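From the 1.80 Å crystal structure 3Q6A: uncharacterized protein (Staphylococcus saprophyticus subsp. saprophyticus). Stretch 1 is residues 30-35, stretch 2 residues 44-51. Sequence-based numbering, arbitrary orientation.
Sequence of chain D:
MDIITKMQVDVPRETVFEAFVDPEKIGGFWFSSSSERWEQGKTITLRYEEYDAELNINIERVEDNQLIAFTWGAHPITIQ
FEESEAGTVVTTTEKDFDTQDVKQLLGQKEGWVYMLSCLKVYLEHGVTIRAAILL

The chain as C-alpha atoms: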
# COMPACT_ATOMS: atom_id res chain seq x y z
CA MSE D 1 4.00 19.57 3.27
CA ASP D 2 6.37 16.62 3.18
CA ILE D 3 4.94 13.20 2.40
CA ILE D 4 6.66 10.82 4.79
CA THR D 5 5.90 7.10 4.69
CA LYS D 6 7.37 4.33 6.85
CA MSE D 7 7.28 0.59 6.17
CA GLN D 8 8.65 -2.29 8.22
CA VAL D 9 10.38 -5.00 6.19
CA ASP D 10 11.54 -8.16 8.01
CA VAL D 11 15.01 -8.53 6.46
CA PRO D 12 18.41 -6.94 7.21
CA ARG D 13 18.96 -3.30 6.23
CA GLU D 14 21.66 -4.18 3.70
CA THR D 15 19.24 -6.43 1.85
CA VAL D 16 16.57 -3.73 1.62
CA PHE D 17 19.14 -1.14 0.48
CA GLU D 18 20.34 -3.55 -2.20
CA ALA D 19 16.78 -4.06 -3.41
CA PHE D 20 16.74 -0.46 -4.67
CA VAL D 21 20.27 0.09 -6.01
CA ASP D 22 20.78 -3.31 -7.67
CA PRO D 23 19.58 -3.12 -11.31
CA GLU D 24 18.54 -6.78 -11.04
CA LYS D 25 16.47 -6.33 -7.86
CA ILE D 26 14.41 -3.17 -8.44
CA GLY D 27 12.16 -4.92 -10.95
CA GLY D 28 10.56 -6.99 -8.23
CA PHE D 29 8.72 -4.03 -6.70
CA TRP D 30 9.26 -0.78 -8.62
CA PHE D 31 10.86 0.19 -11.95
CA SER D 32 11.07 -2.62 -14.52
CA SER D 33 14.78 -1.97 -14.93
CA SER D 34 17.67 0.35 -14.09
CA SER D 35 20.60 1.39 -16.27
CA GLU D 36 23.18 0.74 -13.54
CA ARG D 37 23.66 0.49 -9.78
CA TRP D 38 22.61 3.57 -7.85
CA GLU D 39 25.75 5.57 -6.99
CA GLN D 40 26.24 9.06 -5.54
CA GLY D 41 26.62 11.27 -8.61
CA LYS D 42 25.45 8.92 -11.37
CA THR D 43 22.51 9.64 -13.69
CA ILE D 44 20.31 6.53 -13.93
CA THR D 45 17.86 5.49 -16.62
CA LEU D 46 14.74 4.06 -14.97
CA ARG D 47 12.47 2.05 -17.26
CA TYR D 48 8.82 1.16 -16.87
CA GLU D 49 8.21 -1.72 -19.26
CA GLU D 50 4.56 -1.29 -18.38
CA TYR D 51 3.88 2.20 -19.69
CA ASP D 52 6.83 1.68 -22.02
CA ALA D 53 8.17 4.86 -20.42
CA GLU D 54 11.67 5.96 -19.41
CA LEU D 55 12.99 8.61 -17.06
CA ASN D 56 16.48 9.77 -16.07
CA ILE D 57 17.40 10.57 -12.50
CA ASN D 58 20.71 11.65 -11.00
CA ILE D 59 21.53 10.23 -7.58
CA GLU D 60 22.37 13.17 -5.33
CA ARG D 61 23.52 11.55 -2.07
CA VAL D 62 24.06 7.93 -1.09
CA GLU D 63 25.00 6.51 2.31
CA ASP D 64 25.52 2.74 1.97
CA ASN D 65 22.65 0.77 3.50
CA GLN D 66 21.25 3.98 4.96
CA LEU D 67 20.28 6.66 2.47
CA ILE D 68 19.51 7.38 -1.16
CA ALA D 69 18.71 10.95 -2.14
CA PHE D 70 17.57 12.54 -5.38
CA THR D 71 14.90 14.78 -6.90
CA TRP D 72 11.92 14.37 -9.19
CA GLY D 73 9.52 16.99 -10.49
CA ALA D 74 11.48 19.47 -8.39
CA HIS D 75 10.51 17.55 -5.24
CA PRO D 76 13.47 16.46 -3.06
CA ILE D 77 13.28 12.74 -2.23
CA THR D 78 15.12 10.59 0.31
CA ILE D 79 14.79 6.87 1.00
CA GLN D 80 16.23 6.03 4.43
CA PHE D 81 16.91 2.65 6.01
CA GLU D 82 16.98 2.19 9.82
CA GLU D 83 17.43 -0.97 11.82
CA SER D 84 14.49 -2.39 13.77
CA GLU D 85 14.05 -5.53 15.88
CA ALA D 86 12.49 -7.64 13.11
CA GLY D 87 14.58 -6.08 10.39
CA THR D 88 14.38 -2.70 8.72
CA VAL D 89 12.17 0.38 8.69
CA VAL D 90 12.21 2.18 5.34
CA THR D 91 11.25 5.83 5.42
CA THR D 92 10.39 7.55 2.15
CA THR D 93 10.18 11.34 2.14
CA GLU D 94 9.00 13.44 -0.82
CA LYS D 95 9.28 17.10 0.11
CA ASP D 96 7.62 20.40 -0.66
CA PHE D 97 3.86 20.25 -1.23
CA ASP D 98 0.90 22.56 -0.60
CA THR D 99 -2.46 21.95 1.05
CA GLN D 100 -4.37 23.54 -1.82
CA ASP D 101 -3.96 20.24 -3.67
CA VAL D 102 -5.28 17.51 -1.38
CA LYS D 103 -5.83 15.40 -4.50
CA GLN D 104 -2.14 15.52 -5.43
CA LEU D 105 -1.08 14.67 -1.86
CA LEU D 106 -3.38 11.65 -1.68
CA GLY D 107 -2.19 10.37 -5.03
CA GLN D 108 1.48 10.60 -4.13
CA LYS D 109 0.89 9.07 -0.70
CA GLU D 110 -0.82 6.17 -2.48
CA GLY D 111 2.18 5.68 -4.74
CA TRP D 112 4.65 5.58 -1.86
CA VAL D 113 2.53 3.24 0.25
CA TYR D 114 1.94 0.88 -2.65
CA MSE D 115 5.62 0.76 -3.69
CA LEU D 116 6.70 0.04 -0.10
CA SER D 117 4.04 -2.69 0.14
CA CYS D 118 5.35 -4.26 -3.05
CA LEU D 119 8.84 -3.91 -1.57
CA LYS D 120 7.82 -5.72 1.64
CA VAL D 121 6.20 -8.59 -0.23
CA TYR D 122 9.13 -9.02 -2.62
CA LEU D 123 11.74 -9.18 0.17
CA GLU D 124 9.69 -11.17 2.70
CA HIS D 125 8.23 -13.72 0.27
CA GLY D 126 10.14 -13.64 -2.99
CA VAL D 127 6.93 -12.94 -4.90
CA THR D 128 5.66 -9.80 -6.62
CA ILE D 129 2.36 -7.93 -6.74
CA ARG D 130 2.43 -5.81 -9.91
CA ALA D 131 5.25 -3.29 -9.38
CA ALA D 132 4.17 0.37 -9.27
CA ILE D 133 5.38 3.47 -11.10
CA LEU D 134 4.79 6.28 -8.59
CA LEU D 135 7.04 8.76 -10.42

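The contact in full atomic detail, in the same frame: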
# COMPACT_ATOMS: atom_id res chain seq x y z
N TRP D 30 9.39 -2.14 -8.11
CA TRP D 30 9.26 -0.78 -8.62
C TRP D 30 9.57 -0.75 -10.11
O TRP D 30 8.98 -1.52 -10.87
CB TRP D 30 10.21 0.13 -7.83
CG TRP D 30 9.86 1.58 -7.86
CD1 TRP D 30 8.84 2.18 -8.53
CD2 TRP D 30 10.54 2.61 -7.14
NE1 TRP D 30 8.85 3.53 -8.28
CE2 TRP D 30 9.88 3.82 -7.43
CE3 TRP D 30 11.65 2.63 -6.29
CZ2 TRP D 30 10.30 5.04 -6.89
CZ3 TRP D 30 12.06 3.84 -5.75
CH2 TRP D 30 11.39 5.03 -6.06
N PHE D 31 10.49 0.10 -10.53
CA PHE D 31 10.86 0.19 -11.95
C PHE D 31 11.20 -1.18 -12.54
O PHE D 31 11.78 -2.04 -11.86
CB PHE D 31 12.04 1.13 -12.13
CG PHE D 31 11.81 2.50 -11.56
CD1 PHE D 31 10.93 3.38 -12.19
CD2 PHE D 31 12.44 2.90 -10.40
CE1 PHE D 31 10.69 4.64 -11.66
CE2 PHE D 31 12.21 4.17 -9.85
CZ PHE D 31 11.33 5.04 -10.49
N SER D 32 10.83 -1.37 -13.80
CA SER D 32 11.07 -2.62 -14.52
C SER D 32 12.56 -2.89 -14.66
O SER D 32 13.00 -4.05 -14.66
CB SER D 32 10.45 -2.53 -15.92
OG SER D 32 9.16 -1.94 -15.88
N SER D 33 13.34 -1.83 -14.78
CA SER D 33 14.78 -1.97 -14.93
C SER D 33 15.53 -0.68 -14.65
O SER D 33 14.94 0.41 -14.70
CB SER D 33 15.11 -2.45 -16.35
OG SER D 33 14.64 -1.51 -17.31
N SER D 34 16.82 -0.80 -14.35
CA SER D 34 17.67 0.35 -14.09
C SER D 34 18.87 0.24 -15.02
O SER D 34 19.25 -0.85 -15.43
CB SER D 34 18.15 0.33 -12.64
OG SER D 34 17.04 0.33 -11.76
N SER D 35 19.46 1.38 -15.37
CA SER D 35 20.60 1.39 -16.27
C SER D 35 21.84 0.83 -15.58
O SER D 35 22.59 0.05 -16.16
CB SER D 35 20.87 2.81 -16.78
OG SER D 35 21.11 3.71 -15.70
N ILE D 44 20.90 7.83 -13.58
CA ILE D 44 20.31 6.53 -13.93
C ILE D 44 19.08 6.56 -14.82
O ILE D 44 18.22 7.42 -14.68
CB ILE D 44 19.90 5.74 -12.64
CG1 ILE D 44 21.07 5.68 -11.66
CG2 ILE D 44 19.43 4.36 -13.01
CD1 ILE D 44 22.25 4.87 -12.15
N THR D 45 19.00 5.59 -15.73
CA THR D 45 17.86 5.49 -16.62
C THR D 45 16.91 4.45 -16.04
O THR D 45 17.22 3.25 -16.02
CB THR D 45 18.30 5.07 -18.03
OG1 THR D 45 19.24 6.02 -18.54
CG2 THR D 45 17.09 5.00 -18.96
N LEU D 46 15.75 4.91 -15.58
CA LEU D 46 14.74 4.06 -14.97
C LEU D 46 13.61 3.75 -15.95
O LEU D 46 12.87 4.64 -16.36
CB LEU D 46 14.19 4.75 -13.72
CG LEU D 46 15.31 5.04 -12.71
CD1 LEU D 46 14.84 6.01 -11.65
CD2 LEU D 46 15.76 3.74 -12.09
N ARG D 47 13.49 2.48 -16.31
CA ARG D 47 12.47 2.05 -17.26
C ARG D 47 11.21 1.50 -16.61
O ARG D 47 11.24 0.93 -15.51
CB ARG D 47 13.05 0.98 -18.19
CG ARG D 47 14.07 1.48 -19.20
CD ARG D 47 13.40 2.28 -20.29
NE ARG D 47 12.24 1.57 -20.83
CZ ARG D 47 11.46 2.04 -21.80
NH1 ARG D 47 11.72 3.22 -22.35
NH2 ARG D 47 10.42 1.33 -22.21
N TYR D 48 10.10 1.67 -17.32
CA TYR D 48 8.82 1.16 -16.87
C TYR D 48 8.23 0.37 -18.03
O TYR D 48 7.40 0.88 -18.78
N GLU D 49 8.69 -0.87 -18.19
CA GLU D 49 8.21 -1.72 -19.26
C GLU D 49 6.71 -1.65 -19.43
O GLU D 49 6.19 -1.84 -20.53
N GLU D 50 6.00 -1.39 -18.33
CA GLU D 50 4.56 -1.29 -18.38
C GLU D 50 4.14 -0.18 -19.32
O GLU D 50 3.73 -0.43 -20.46
N TYR D 51 4.25 1.07 -18.86
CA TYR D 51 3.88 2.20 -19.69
C TYR D 51 4.90 2.47 -20.78
O TYR D 51 4.86 3.52 -21.43

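At both ends of this contact a serine hydroxyl, not a backbone carbonyl, accepts a hydrogen bond from a main-chain amide of the other stretch. At one end Thr45 N, in the strand, donates to Ser35 OG over 2.8 Å, and the angle of 173° at the hydrogen makes this the straightest bond of the contact. At the other, Glu49 N, just past the strand's end, approaches Ser32 OG to 2.6 Å, but the angle is only 129° and the bond is weak despite its short length. Between these ends the chains run antiparallel, with Ser33 facing Arg47 at a CA-CA distance of 5.2 Å. Here the bonding is main chain to main chain: Arg47 N donates to Ser33 O (3.0 Å, 162°), while Arg47 O receives a weak, bent bond from Ser32 N (2.9 Å, 128°). Because the second donor is Ser32 rather than Ser33, Arg47 is gripped by two successive residues instead of one partner. Further along, Ser34 CA lies 3.5 Å from Thr45 O in a CA-H...O contact.

The side chains of Ser33 and Arg47 share one face of the sheet. Ser33 OG, in the p rotamer, comes within 3.1 Å of Arg47 CB, but the end of the arginine side chain leads away from the serine stretch. The opposite face carries Ser34 and Leu46, with Ser34 OG 3.7 Å from Leu46 CD2. On the buried side Leu46 also covers Phe31: Leu46 CB sits 3.9 Å from the centroid of the Phe31 ring, 12° off its normal, a CH-pi contact over the ring face, and Leu46 CD1 reaches Phe31 CE2 at 3.7 Å. Ser35 OG meets apolar carbon as well, lying 3.2 Å from Ile44 CG2. The side chains of Tyr48 through Tyr51 are not modelled, so Glu49 is seen here through its backbone alone.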